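Local structure of D-glycero-D-manno-heptose 1-phosphate kinase (Bacteroides thetaiotaomicron, 3K85) at residues L10-A15 and S197-Y202; G252-I257 and F302-V307. The protein probably transfers phosphate from ATP to a sugar substrate, taken to be D-glycero-D-manno-heptose 1-phosphate, as GHMP kinases do. All coordinates share one frame; numbering follows the deposited sequence.

Contact 1: residues L10-A15 and S197-Y202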
loop_
_atom_site.group_PDB
_atom_site.type_symbol
_atom_site.label_atom_id
_atom_site.label_comp_id
_atom_site.label_asym_id
_atom_site.label_seq_id
_atom_site.Cartn_x
_atom_site.Cartn_y
_atom_site.Cartn_z
ATOM N N LEU A 10 1.478 -8.957 16.404
ATOM C CA LEU A 10 1.858 -10.276 15.927
ATOM C C LEU A 10 1.270 -10.295 14.530
ATOM O O LEU A 10 0.651 -9.322 14.114
ATOM C CB LEU A 10 1.238 -11.374 16.796
ATOM C CG LEU A 10 1.683 -11.421 18.266
ATOM C CD1 LEU A 10 0.774 -12.369 19.029
ATOM C CD2 LEU A 10 3.138 -11.874 18.380
ATOM N N ARG A 11 1.443 -11.386 13.803
ATOM C CA ARG A 11 0.937 -11.418 12.446
ATOM C C ARG A 11 0.424 -12.768 12.006
ATOM O O ARG A 11 0.693 -13.779 12.631
ATOM C CB ARG A 11 2.045 -10.961 11.499
ATOM C CG ARG A 11 3.298 -11.831 11.551
ATOM C CD ARG A 11 3.066 -13.155 10.837
ATOM N NE ARG A 11 4.198 -14.069 10.938
ATOM C CZ ARG A 11 4.082 -15.342 11.304
ATOM N NH1 ARG A 11 2.888 -15.831 11.606
ATOM N NH2 ARG A 11 5.148 -16.127 11.355
ATOM N N LEU A 12 -0.319 -12.758 10.909
ATOM C CA LEU A 12 -0.867 -13.961 10.315
ATOM C C LEU A 12 -0.109 -14.140 9.014
ATOM O O LEU A 12 0.058 -13.183 8.253
ATOM C CB LEU A 12 -2.342 -13.776 9.997
ATOM C CG LEU A 12 -3.361 -14.596 10.772
ATOM C CD1 LEU A 12 -2.941 -14.747 12.226
ATOM C CD2 LEU A 12 -4.707 -13.894 10.662
ATOM N N GLY A 13 0.361 -15.361 8.769
ATOM C CA GLY A 13 1.075 -15.640 7.540
ATOM C C GLY A 13 0.025 -16.001 6.514
ATOM O O GLY A 13 -0.449 -17.137 6.473
ATOM N N LEU A 14 -0.353 -15.042 5.684
ATOM C CA LEU A 14 -1.376 -15.307 4.692
ATOM C C LEU A 14 -0.891 -16.199 3.564
ATOM O O LEU A 14 -1.617 -17.094 3.140
ATOM C CB LEU A 14 -1.937 -13.991 4.147
ATOM C CG LEU A 14 -2.599 -13.154 5.253
ATOM C CD1 LEU A 14 -3.107 -11.846 4.706
ATOM C CD2 LEU A 14 -3.738 -13.950 5.867
ATOM N N ALA A 15 0.331 -15.978 3.085
ATOM C CA ALA A 15 0.861 -16.787 1.986
ATOM C C ALA A 15 2.354 -16.604 1.733
ATOM O O ALA A 15 2.942 -15.581 2.100
ATOM C CB ALA A 15 0.097 -16.488 0.708
ATOM N N SER A 197 -14.568 -11.238 8.950
ATOM C CA SER A 197 -15.768 -12.022 9.253
ATOM C C SER A 197 -15.744 -13.396 8.566
ATOM O O SER A 197 -16.596 -14.246 8.825
ATOM C CB SER A 197 -17.030 -11.249 8.853
ATOM O OG SER A 197 -17.032 -10.948 7.477
ATOM N N SER A 198 -14.747 -13.598 7.705
ATOM C CA SER A 198 -14.567 -14.846 6.975
ATOM C C SER A 198 -13.447 -15.695 7.580
ATOM O O SER A 198 -13.080 -16.724 7.016
ATOM C CB SER A 198 -14.215 -14.563 5.511
ATOM O OG SER A 198 -15.256 -13.897 4.828
HETATM N N MSE A 199 -12.899 -15.286 8.718
HETATM C CA MSE A 199 -11.806 -16.061 9.304
HETATM C C MSE A 199 -11.906 -16.459 10.762
HETATM O O MSE A 199 -12.413 -15.721 11.606
HETATM C CB MSE A 199 -10.478 -15.337 9.100
HETATM C CG MSE A 199 -9.928 -15.450 7.703
HETATM SE SE MSE A 199 -8.385 -14.315 7.452
HETATM C CE MSE A 199 -7.347 -14.856 9.005
ATOM N N VAL A 200 -11.383 -17.644 11.046
ATOM C CA VAL A 200 -11.374 -18.179 12.392
ATOM C C VAL A 200 -9.943 -18.592 12.762
ATOM O O VAL A 200 -9.280 -19.314 12.014
ATOM C CB VAL A 200 -12.306 -19.407 12.502
ATOM C CG1 VAL A 200 -12.488 -19.799 13.965
ATOM C CG2 VAL A 200 -13.646 -19.098 11.865
ATOM N N LEU A 201 -9.473 -18.103 13.904
ATOM C CA LEU A 201 -8.144 -18.417 14.417
ATOM C C LEU A 201 -8.314 -19.450 15.520
ATOM O O LEU A 201 -8.901 -19.154 16.562
ATOM C CB LEU A 201 -7.494 -17.168 15.000
ATOM C CG LEU A 201 -6.475 -16.423 14.145
ATOM C CD1 LEU A 201 -5.128 -16.473 14.850
ATOM C CD2 LEU A 201 -6.388 -17.039 12.754
ATOM N N TYR A 202 -7.797 -20.654 15.308
ATOM C CA TYR A 202 -7.941 -21.706 16.308
ATOM C C TYR A 202 -6.647 -22.415 16.713
ATOM O O TYR A 202 -5.952 -23.002 15.882
ATOM C CB TYR A 202 -8.956 -22.742 15.814
ATOM C CG TYR A 202 -9.165 -23.894 16.765
ATOM C CD1 TYR A 202 -9.631 -23.678 18.061
ATOM C CD2 TYR A 202 -8.881 -25.206 16.373
ATOM C CE1 TYR A 202 -9.808 -24.739 18.952
ATOM C CE2 TYR A 202 -9.053 -26.277 17.254
ATOM C CZ TYR A 202 -9.516 -26.036 18.542
ATOM O OH TYR A 202 -9.671 -27.086 19.419
#

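Contact 2: residues G252-I257 and F302-V307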
loop_
_atom_site.group_PDB
_atom_site.type_symbol
_atom_site.label_atom_id
_atom_site.label_comp_id
_atom_site.label_asym_id
_atom_site.label_seq_id
_atom_site.Cartn_x
_atom_site.Cartn_y
_atom_site.Cartn_z
ATOM N N GLY A 252 -13.276 -15.925 -1.705
ATOM C CA GLY A 252 -13.483 -17.276 -2.192
ATOM C C GLY A 252 -12.217 -17.791 -2.855
ATOM O O GLY A 252 -11.796 -18.931 -2.623
ATOM N N GLU A 253 -11.598 -16.946 -3.678
ATOM C CA GLU A 253 -10.372 -17.331 -4.354
ATOM C C GLU A 253 -9.279 -17.556 -3.315
ATOM O O GLU A 253 -8.425 -18.425 -3.481
ATOM C CB GLU A 253 -9.939 -16.250 -5.342
ATOM C CG GLU A 253 -8.636 -16.568 -6.069
ATOM C CD GLU A 253 -8.711 -17.836 -6.922
ATOM O OE1 GLU A 253 -7.685 -18.182 -7.559
ATOM O OE2 GLU A 253 -9.787 -18.480 -6.960
ATOM N N PHE A 254 -9.315 -16.777 -2.238
ATOM C CA PHE A 254 -8.319 -16.920 -1.184
ATOM C C PHE A 254 -8.495 -18.291 -0.536
ATOM O O PHE A 254 -7.523 -18.982 -0.220
ATOM C CB PHE A 254 -8.473 -15.803 -0.139
ATOM C CG PHE A 254 -7.553 -15.943 1.046
ATOM C CD1 PHE A 254 -6.192 -16.198 0.869
ATOM C CD2 PHE A 254 -8.048 -15.820 2.340
ATOM C CE1 PHE A 254 -5.342 -16.329 1.966
ATOM C CE2 PHE A 254 -7.212 -15.947 3.444
ATOM C CZ PHE A 254 -5.856 -16.202 3.261
ATOM N N ALA A 255 -9.747 -18.683 -0.348
ATOM C CA ALA A 255 -10.052 -19.975 0.251
ATOM C C ALA A 255 -9.501 -21.089 -0.653
ATOM O O ALA A 255 -8.843 -22.021 -0.191
ATOM C CB ALA A 255 -11.577 -20.123 0.429
ATOM N N ARG A 256 -9.762 -20.979 -1.947
ATOM C CA ARG A 256 -9.282 -21.982 -2.882
ATOM C C ARG A 256 -7.762 -22.139 -2.767
ATOM O O ARG A 256 -7.254 -23.246 -2.599
ATOM C CB ARG A 256 -9.652 -21.590 -4.311
ATOM C CG ARG A 256 -9.449 -22.710 -5.318
ATOM C CD ARG A 256 -9.609 -22.218 -6.758
ATOM N NE ARG A 256 -8.532 -21.309 -7.142
ATOM C CZ ARG A 256 -7.240 -21.617 -7.066
ATOM N NH1 ARG A 256 -6.864 -22.814 -6.620
ATOM N NH2 ARG A 256 -6.319 -20.734 -7.433
ATOM N N ILE A 257 -7.041 -21.022 -2.849
ATOM C CA ILE A 257 -5.585 -21.049 -2.770
ATOM C C ILE A 257 -5.108 -21.718 -1.484
ATOM O O ILE A 257 -4.156 -22.499 -1.504
ATOM C CB ILE A 257 -4.995 -19.624 -2.878
ATOM C CG1 ILE A 257 -5.392 -19.009 -4.219
ATOM C CG2 ILE A 257 -3.481 -19.665 -2.761
ATOM C CD1 ILE A 257 -4.975 -17.577 -4.370
ATOM N N PHE A 302 -2.229 -24.455 15.894
ATOM C CA PHE A 302 -2.637 -23.194 15.287
ATOM C C PHE A 302 -3.168 -23.398 13.872
ATOM O O PHE A 302 -2.392 -23.614 12.939
ATOM C CB PHE A 302 -1.453 -22.234 15.236
ATOM C CG PHE A 302 -1.800 -20.880 14.704
ATOM C CD1 PHE A 302 -2.275 -19.891 15.551
ATOM C CD2 PHE A 302 -1.660 -20.594 13.353
ATOM C CE1 PHE A 302 -2.605 -18.634 15.058
ATOM C CE2 PHE A 302 -1.987 -19.344 12.850
ATOM C CZ PHE A 302 -2.460 -18.360 13.703
ATOM N N ILE A 303 -4.486 -23.327 13.712
ATOM C CA ILE A 303 -5.088 -23.492 12.395
ATOM C C ILE A 303 -5.849 -22.233 11.995
ATOM O O ILE A 303 -6.593 -21.658 12.794
ATOM C CB ILE A 303 -6.086 -24.674 12.337
ATOM C CG1 ILE A 303 -5.498 -25.916 13.000
ATOM C CG2 ILE A 303 -6.417 -24.990 10.890
ATOM C CD1 ILE A 303 -5.615 -25.907 14.501
HETATM N N MSE A 304 -5.654 -21.808 10.752
HETATM C CA MSE A 304 -6.333 -20.635 10.230
HETATM C C MSE A 304 -7.416 -21.144 9.293
HETATM O O MSE A 304 -7.124 -21.801 8.295
HETATM C CB MSE A 304 -5.346 -19.748 9.474
HETATM C CG MSE A 304 -5.934 -18.450 8.952
HETATM SE SE MSE A 304 -4.589 -17.364 8.072
HETATM C CE MSE A 304 -4.753 -18.086 6.283
ATOM N N PHE A 305 -8.667 -20.856 9.625
ATOM C CA PHE A 305 -9.791 -21.297 8.809
ATOM C C PHE A 305 -10.480 -20.143 8.087
ATOM O O PHE A 305 -10.677 -19.071 8.653
ATOM C CB PHE A 305 -10.822 -22.015 9.680
ATOM C CG PHE A 305 -10.419 -23.395 10.099
ATOM C CD1 PHE A 305 -10.317 -24.417 9.159
ATOM C CD2 PHE A 305 -10.176 -23.688 11.437
ATOM C CE1 PHE A 305 -9.983 -25.718 9.550
ATOM C CE2 PHE A 305 -9.841 -24.984 11.839
ATOM C CZ PHE A 305 -9.745 -26.000 10.892
ATOM N N VAL A 306 -10.848 -20.375 6.833
ATOM C CA VAL A 306 -11.544 -19.377 6.034
ATOM C C VAL A 306 -12.965 -19.889 5.793
ATOM O O VAL A 306 -13.159 -20.899 5.125
ATOM C CB VAL A 306 -10.835 -19.151 4.675
ATOM C CG1 VAL A 306 -11.718 -18.327 3.743
ATOM C CG2 VAL A 306 -9.503 -18.443 4.903
ATOM N N VAL A 307 -13.954 -19.186 6.336
ATOM C CA VAL A 307 -15.345 -19.601 6.192
ATOM C C VAL A 307 -16.297 -18.486 5.741
ATOM O O VAL A 307 -16.009 -17.295 5.896
ATOM C CB VAL A 307 -15.861 -20.193 7.529
ATOM C CG1 VAL A 307 -15.824 -19.130 8.615
ATOM C CG2 VAL A 307 -17.262 -20.747 7.358
#

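Contact 1: residues L10-A15 and S197-Y202
Leu12 places its two methyl branches against two side chains of strand 199-202. Every contact is apolar. CD2 of Leu12 meets the terminal methyl CE of Met199, a selenomethionine, tip to tip at 3.3 Å. That is tighter than an ordinary van der Waals contact, so the exact spacing is doubtful. The selenomethionine reaches the spot because its chain runs extended as far as SE and then bends at the last torsion (chi3 51°), which turns CE toward the leucine. CD1 of Leu12 lies 3.8 Å from CD1 of Leu201, and CD2 of Leu12 comes to 4.1 Å from CD2 of Leu201, as the two side chains slide past each other in opposite directions. With an alanine in place of Leu12, both CE of Met199 and CD1 of Leu201 would probably lose their methyl partners, opening a gap between the strands. The backbones stay well apart, Leu12 CA and Leu201 CA being 9.5 Å from each other. Leu12, near the C-terminal end of strand 4-15 of the large mixed sheet, thus packs on the edge strand 199-202 of a three-stranded antiparallel sheet. Met304 of strand 303-306 touches both Leu12 and Met199, and Leu14 leans on Leu246 of helix 230-246.

Contact 2: residues G252-I257 and F302-V307
The salt bridge from Arg256 NH2 to Glu253 OE1, 2.9 Å long, lies within segment 252-257 of helix 251-264, on residues that do not touch the strand. Arg256 grips the carboxylate side-on, its NE also donating to OE2 of Glu253 at 3.1 Å; both bonds arrive from above the carboxylate plane, and Glu260, one turn on, forms a further salt bridge with the arginine through NH1. Packing against strand 303-306 is wholly apolar. In Phe254, CG anti to the backbone N (chi1 175°) carries the ring toward the strand, where it meets two residues obliquely. Its CZ lies 3.7 Å from the terminal methyl CE of Met304, a selenomethionine whose side chain crosses the phenylalanine at about a right angle. CE2 of Phe254 is 3.7 Å from CG2 of Val306. The valine's other methyl, CG1, rests 3.8 Å from CB of Ala255, so its two branches touch successive helix residues. The short helix and strand segments make an angle of 139°, nearer antiparallel than parallel, their axes 9.3 Å apart at closest approach. Helix 251-264 thus packs on the side of strand 303-306 that carries Met304 and Val306, Leu258 and Val251 adding to the packing on Val306, while Phe254 also touches Thr242 of helix 230-246.

Contact 1 and contact 2 share the three-stranded sheet, in which 199-202 and 303-306 are antiparallel neighbours; their centres lie 9 Å apart. Probable backbone hydrogen bonds tie the strands, from Ile303 N to Tyr202 O (2.6 Å) and from Val307 N to Ser198 O (2.7 Å). The side chain of Leu201 also packs on the ring of Phe302. Strand 4-15 and helix 251-264 pack on the same face of the sheet, where Met304 of contact 2 also touches Leu12 and Met199 of contact 1. Arg11 NH1 bonds to Gly112 O and Phe302 touches Leu113, both in a glycine- and serine-rich segment that probably forms the phosphate-binding motif, as in other GHMP kinases.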